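Surface glycan binding protein B (PDB 6E57) binds mixed-linkage beta-glucan at the surface of the gut bacterium Bacteroides ovatus, probably aiding its use of cereal glucans. Local coordinates at residues A[99-104]-A[207-212]; A[164-169]-A[198-203]. One frame throughout, in Å; residues are numbered along the deposited sequence.

Contact 1: residues A[99-104]-A[207-212]; sequences SLKAGT and GNQYGA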
loop_
_atom_site.group_PDB
_atom_site.type_symbol
_atom_site.label_atom_id
_atom_site.label_comp_id
_atom_site.label_asym_id
_atom_site.label_seq_id
_atom_site.Cartn_x
_atom_site.Cartn_y
_atom_site.Cartn_z
ATOM N N SER A 99 -7.038 5.724 28.537
ATOM C CA SER A 99 -6.399 4.469 28.176
ATOM C C SER A 99 -6.997 3.962 26.856
ATOM O O SER A 99 -8.207 3.775 26.757
ATOM C CB SER A 99 -6.562 3.458 29.284
ATOM O OG SER A 99 -5.657 2.377 29.125
ATOM N N LEU A 100 -6.137 3.762 25.849
ATOM C CA LEU A 100 -6.541 3.315 24.517
ATOM C C LEU A 100 -5.850 1.986 24.202
ATOM O O LEU A 100 -4.717 1.746 24.629
ATOM C CB LEU A 100 -6.144 4.376 23.484
ATOM C CG LEU A 100 -6.831 5.736 23.608
ATOM C CD1 LEU A 100 -6.115 6.779 22.762
ATOM C CD2 LEU A 100 -8.299 5.652 23.214
ATOM N N LYS A 101 -6.536 1.137 23.431
ATOM C CA LYS A 101 -5.942 -0.076 22.880
ATOM C C LYS A 101 -4.964 0.334 21.772
ATOM O O LYS A 101 -5.035 1.453 21.264
ATOM C CB LYS A 101 -7.033 -1.016 22.357
ATOM C CG LYS A 101 -8.158 -1.317 23.340
ATOM C CD LYS A 101 -8.968 -2.548 22.988
ATOM C CE LYS A 101 -10.462 -2.366 23.169
ATOM N NZ LYS A 101 -10.813 -1.982 24.558
ATOM N N ALA A 102 -4.047 -0.566 21.407
ATOM C CA ALA A 102 -3.098 -0.293 20.322
ATOM C C ALA A 102 -3.865 0.167 19.075
ATOM O O ALA A 102 -4.984 -0.292 18.819
ATOM C CB ALA A 102 -2.262 -1.513 20.025
ATOM N N GLY A 103 -3.256 1.091 18.321
ATOM C CA GLY A 103 -3.794 1.552 17.044
ATOM C C GLY A 103 -3.465 3.010 16.769
ATOM O O GLY A 103 -2.734 3.653 17.530
ATOM N N THR A 104 -4.010 3.515 15.657
ATOM C CA THR A 104 -3.911 4.911 15.255
ATOM C C THR A 104 -5.323 5.506 15.278
ATOM O O THR A 104 -6.246 4.924 14.721
ATOM C CB THR A 104 -3.223 5.035 13.889
ATOM O OG1 THR A 104 -1.866 4.634 14.072
ATOM C CG2 THR A 104 -3.272 6.432 13.310
ATOM N N GLY A 207 -9.160 -13.768 28.052
ATOM C CA GLY A 207 -10.192 -12.739 27.899
ATOM C C GLY A 207 -9.617 -11.361 27.604
ATOM O O GLY A 207 -10.372 -10.432 27.321
ATOM N N ASN A 208 -8.285 -11.231 27.671
ATOM C CA ASN A 208 -7.579 -9.974 27.421
ATOM C C ASN A 208 -7.803 -9.535 25.969
ATOM O O ASN A 208 -7.916 -10.371 25.070
ATOM C CB ASN A 208 -6.080 -10.094 27.701
ATOM C CG ASN A 208 -5.778 -10.520 29.120
ATOM O OD1 ASN A 208 -6.366 -10.003 30.067
ATOM N ND2 ASN A 208 -4.865 -11.462 29.276
ATOM N N GLN A 209 -7.838 -8.213 25.761
ATOM C CA GLN A 209 -8.146 -7.617 24.466
ATOM C C GLN A 209 -6.993 -6.703 24.028
ATOM O O GLN A 209 -6.371 -6.037 24.852
ATOM C CB GLN A 209 -9.476 -6.872 24.557
ATOM C CG GLN A 209 -10.640 -7.792 24.895
ATOM C CD GLN A 209 -11.976 -7.117 24.726
ATOM O OE1 GLN A 209 -12.104 -5.902 24.877
ATOM N NE2 GLN A 209 -12.989 -7.910 24.416
ATOM N N TYR A 210 -6.719 -6.703 22.718
ATOM C CA TYR A 210 -5.629 -5.943 22.117
ATOM C C TYR A 210 -6.115 -5.320 20.805
ATOM O O TYR A 210 -6.890 -5.936 20.074
ATOM C CB TYR A 210 -4.422 -6.843 21.849
ATOM C CG TYR A 210 -3.960 -7.655 23.031
ATOM C CD1 TYR A 210 -4.493 -8.909 23.288
ATOM C CD2 TYR A 210 -2.989 -7.174 23.895
ATOM C CE1 TYR A 210 -4.074 -9.664 24.371
ATOM C CE2 TYR A 210 -2.556 -7.918 24.981
ATOM C CZ TYR A 210 -3.101 -9.167 25.220
ATOM O OH TYR A 210 -2.681 -9.905 26.287
ATOM N N GLY A 211 -5.634 -4.108 20.515
ATOM C CA GLY A 211 -6.032 -3.365 19.324
ATOM C C GLY A 211 -5.308 -3.860 18.085
ATOM O O GLY A 211 -4.143 -4.262 18.163
ATOM N N ALA A 212 -6.010 -3.832 16.943
ATOM C CA ALA A 212 -5.469 -4.279 15.657
ATOM C C ALA A 212 -5.934 -3.368 14.510
ATOM O O ALA A 212 -6.006 -3.806 13.358
ATOM C CB ALA A 212 -5.874 -5.712 15.427
#
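The flat groups meet sparingly here: the carboxamide of Q209 turns its OE1 to the K101 ammonium, 4.1 Å from NZ and so too far for a hydrogen bond, while its NE2 is bonded to OE1 of Q203. The carbonyl of A102 and the CA of G211 make the closer approach. This is a junction between consecutive all-beta domains, probably Ig-like as in related surface glycan-binding proteins: the turn leading into strand 103-113 of one sheet rests on strand 209-217 of the next. A102 and G211 come closest across the two segments, with 4.4 Å between their CA atoms. The carbonyl O of A102 lies 3.3 Å from CA of G211, a CA-H...O contact with 153° at the hydrogen. Because G211 has no side chain, the carbonyl can come right up to its backbone at a point where a CB would project toward the turn. The methyl CB of A102 also points to the strand, 3.8 Å from the carbonyl O of G211.

K101 lies across the neighbouring part of the strand. Its CB is 3.9 Å from the amide N of G211, and its CG stands beside its own backbone N (chi1 -51°), from where bends at chi3 and chi4 carry the chain out to the Q209 amide. The two long side chains cross at a slant, and both also touch V201 on the adjacent strand of the second sheet. Hydrogen bonds flank this junction: the backbone N of T104 is bonded to D213 OD1, and the carbonyl O of K101 accepts a hydrogen bond from the OH of Y105.

Contact 2: residues A[164-169]-A[198-203]; sequences ILLGGN and YRIVLQ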
loop_
_atom_site.group_PDB
_atom_site.type_symbol
_atom_site.label_atom_id
_atom_site.label_comp_id
_atom_site.label_asym_id
_atom_site.label_seq_id
_atom_site.Cartn_x
_atom_site.Cartn_y
_atom_site.Cartn_z
ATOM N N ILE A 164 -11.700 -12.685 17.230
ATOM C CA ILE A 164 -11.607 -11.326 16.725
ATOM C C ILE A 164 -12.998 -10.693 16.829
ATOM O O ILE A 164 -13.987 -11.319 16.456
ATOM C CB ILE A 164 -11.088 -11.296 15.274
ATOM C CG1 ILE A 164 -9.725 -11.977 15.136
ATOM C CG2 ILE A 164 -11.058 -9.866 14.756
ATOM C CD1 ILE A 164 -9.336 -12.283 13.711
ATOM N N LEU A 165 -13.049 -9.456 17.333
ATOM C CA LEU A 165 -14.289 -8.690 17.444
ATOM C C LEU A 165 -14.359 -7.696 16.279
ATOM O O LEU A 165 -13.417 -6.937 16.046
ATOM C CB LEU A 165 -14.331 -7.968 18.796
ATOM C CG LEU A 165 -14.122 -8.843 20.033
ATOM C CD1 LEU A 165 -14.252 -8.018 21.304
ATOM C CD2 LEU A 165 -15.095 -10.015 20.060
ATOM N N LEU A 166 -15.483 -7.722 15.554
ATOM C CA LEU A 166 -15.702 -6.892 14.382
ATOM C C LEU A 166 -17.157 -6.415 14.375
ATOM O O LEU A 166 -18.075 -7.200 14.113
ATOM C CB LEU A 166 -15.373 -7.712 13.130
ATOM C CG LEU A 166 -15.059 -6.911 11.868
ATOM C CD1 LEU A 166 -14.285 -7.762 10.874
ATOM C CD2 LEU A 166 -16.324 -6.365 11.227
ATOM N N GLY A 167 -17.345 -5.127 14.687
ATOM C CA GLY A 167 -18.641 -4.456 14.628
ATOM C C GLY A 167 -19.751 -5.262 15.284
ATOM O O GLY A 167 -20.779 -5.538 14.661
ATOM N N GLY A 168 -19.532 -5.651 16.544
ATOM C CA GLY A 168 -20.546 -6.329 17.345
ATOM C C GLY A 168 -20.475 -7.844 17.235
ATOM O O GLY A 168 -20.864 -8.540 18.170
ATOM N N ASN A 169 -19.995 -8.356 16.093
ATOM C CA ASN A 169 -19.849 -9.797 15.878
ATOM C C ASN A 169 -18.608 -10.295 16.627
ATOM O O ASN A 169 -17.634 -9.564 16.787
ATOM C CB ASN A 169 -19.775 -10.156 14.392
ATOM C CG ASN A 169 -20.993 -9.702 13.616
ATOM O OD1 ASN A 169 -21.272 -8.507 13.544
ATOM N ND2 ASN A 169 -21.719 -10.641 13.032
ATOM N N TYR A 198 -14.383 -0.704 10.251
ATOM C CA TYR A 198 -14.519 -1.180 11.631
ATOM C C TYR A 198 -13.137 -1.270 12.285
ATOM O O TYR A 198 -12.182 -1.671 11.640
ATOM C CB TYR A 198 -15.213 -2.543 11.668
ATOM C CG TYR A 198 -16.574 -2.585 11.018
ATOM C CD1 TYR A 198 -16.711 -2.837 9.661
ATOM C CD2 TYR A 198 -17.730 -2.384 11.758
ATOM C CE1 TYR A 198 -17.956 -2.881 9.054
ATOM C CE2 TYR A 198 -18.983 -2.421 11.166
ATOM C CZ TYR A 198 -19.098 -2.673 9.810
ATOM O OH TYR A 198 -20.327 -2.716 9.219
ATOM N N ARG A 199 -13.053 -0.881 13.562
ATOM C CA ARG A 199 -11.853 -1.068 14.386
ATOM C C ARG A 199 -11.942 -2.439 15.071
ATOM O O ARG A 199 -12.846 -2.673 15.870
ATOM C CB ARG A 199 -11.712 0.063 15.412
ATOM C CG ARG A 199 -10.405 0.025 16.193
ATOM C CD ARG A 199 -10.206 1.221 17.107
ATOM N NE ARG A 199 -9.964 2.453 16.372
ATOM C CZ ARG A 199 -8.812 2.779 15.792
ATOM N NH1 ARG A 199 -7.796 1.932 15.800
ATOM N NH2 ARG A 199 -8.684 3.954 15.202
ATOM N N ILE A 200 -11.006 -3.337 14.740
ATOM C CA ILE A 200 -11.041 -4.723 15.209
ATOM C C ILE A 200 -10.214 -4.846 16.493
ATOM O O ILE A 200 -9.325 -4.038 16.760
ATOM C CB ILE A 200 -10.559 -5.717 14.132
ATOM C CG1 ILE A 200 -9.151 -5.397 13.622
ATOM C CG2 ILE A 200 -11.562 -5.802 12.991
ATOM C CD1 ILE A 200 -8.423 -6.594 13.064
ATOM N N VAL A 201 -10.533 -5.887 17.270
ATOM C CA VAL A 201 -9.907 -6.175 18.547
ATOM C C VAL A 201 -9.606 -7.679 18.598
ATOM O O VAL A 201 -10.456 -8.492 18.235
ATOM C CB VAL A 201 -10.817 -5.728 19.710
ATOM C CG1 VAL A 201 -10.328 -6.240 21.057
ATOM C CG2 VAL A 201 -10.982 -4.216 19.739
ATOM N N LEU A 202 -8.389 -8.025 19.040
ATOM C CA LEU A 202 -7.945 -9.409 19.204
ATOM C C LEU A 202 -8.161 -9.827 20.660
ATOM O O LEU A 202 -7.772 -9.097 21.563
ATOM C CB LEU A 202 -6.462 -9.510 18.837
ATOM C CG LEU A 202 -6.059 -8.882 17.505
ATOM C CD1 LEU A 202 -4.558 -9.005 17.291
ATOM C CD2 LEU A 202 -6.822 -9.515 16.351
ATOM N N GLN A 203 -8.756 -11.007 20.869
ATOM C CA GLN A 203 -9.103 -11.496 22.211
ATOM C C GLN A 203 -8.321 -12.779 22.528
ATOM O O GLN A 203 -8.199 -13.663 21.685
ATOM C CB GLN A 203 -10.614 -11.720 22.315
ATOM C CG GLN A 203 -11.060 -12.287 23.658
ATOM C CD GLN A 203 -12.511 -11.999 23.957
ATOM O OE1 GLN A 203 -12.931 -10.846 24.036
ATOM N NE2 GLN A 203 -13.290 -13.054 24.132
#
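L166 swings its CG anti to the backbone N (chi1 -159°), while Y198 holds its ring beside its own N, and these two settings bring a methyl over an aromatic face. CD2 of L166 lies 4.1 Å from the centroid of the Y198 ring and 25° off its normal, shifted toward the rim near CG, in a CH-pi contact; the two side chains cross at about a right angle. The CA of G167 approaches the same ring obliquely, 3.7 Å from Y198 CD2. The Y198 OH reaches the carbonyl O of S194, so an alanine here would probably leave L166 CD2 without its aromatic cover and the S194 carbonyl without this partner. Strands 163-166 and 196-203 run antiparallel as neighbours in a five-stranded sheet, and at the end of the first a type I' turn, L166 to N169, with glycines at its two inner positions, closes a tight beta hairpin to strand 169-171. L165 and V201 form a hydrogen-bonded pair: L165 N donates to V201 O over 2.9 Å, nearly straight at 171° and in the carbonyl plane, whereas the return bond from V201 N to L165 O is weak at 3.3 Å. On the face carrying I164 and L202, these side chains lie side by side, I164 CG1 to L202 CD2 4.0 Å, and both pack on L153. I200 adds its CG2 beside L166 CG at 3.8 Å. The other face carries L165, whose CD1 merely packs 4.1 Å from Q203 OE1, itself hydrogen-bonded to Q209 NE2 on strand 209-217.

From the N terminus, the chain builds the sheet holding strand 103-113 and leaves it through strand 118-128. It then enters a second sheet, where contact 2 closes a short loop between strands 163-166 and 196-203. Directly afterwards strand 209-217 follows, and its start closes the longer loop of contact 1 back to 99-104, so the whole of contact 2 falls within that longer loop. Contact 2 ties strands inside one sheet; contact 1 joins that sheet to the preceding domain. Strands 196-203 and 209-217 are neighbours, bonded where L202 N meets Y210 O, and R199 reaches over to the carbonyl O of T104, linking the two contacts.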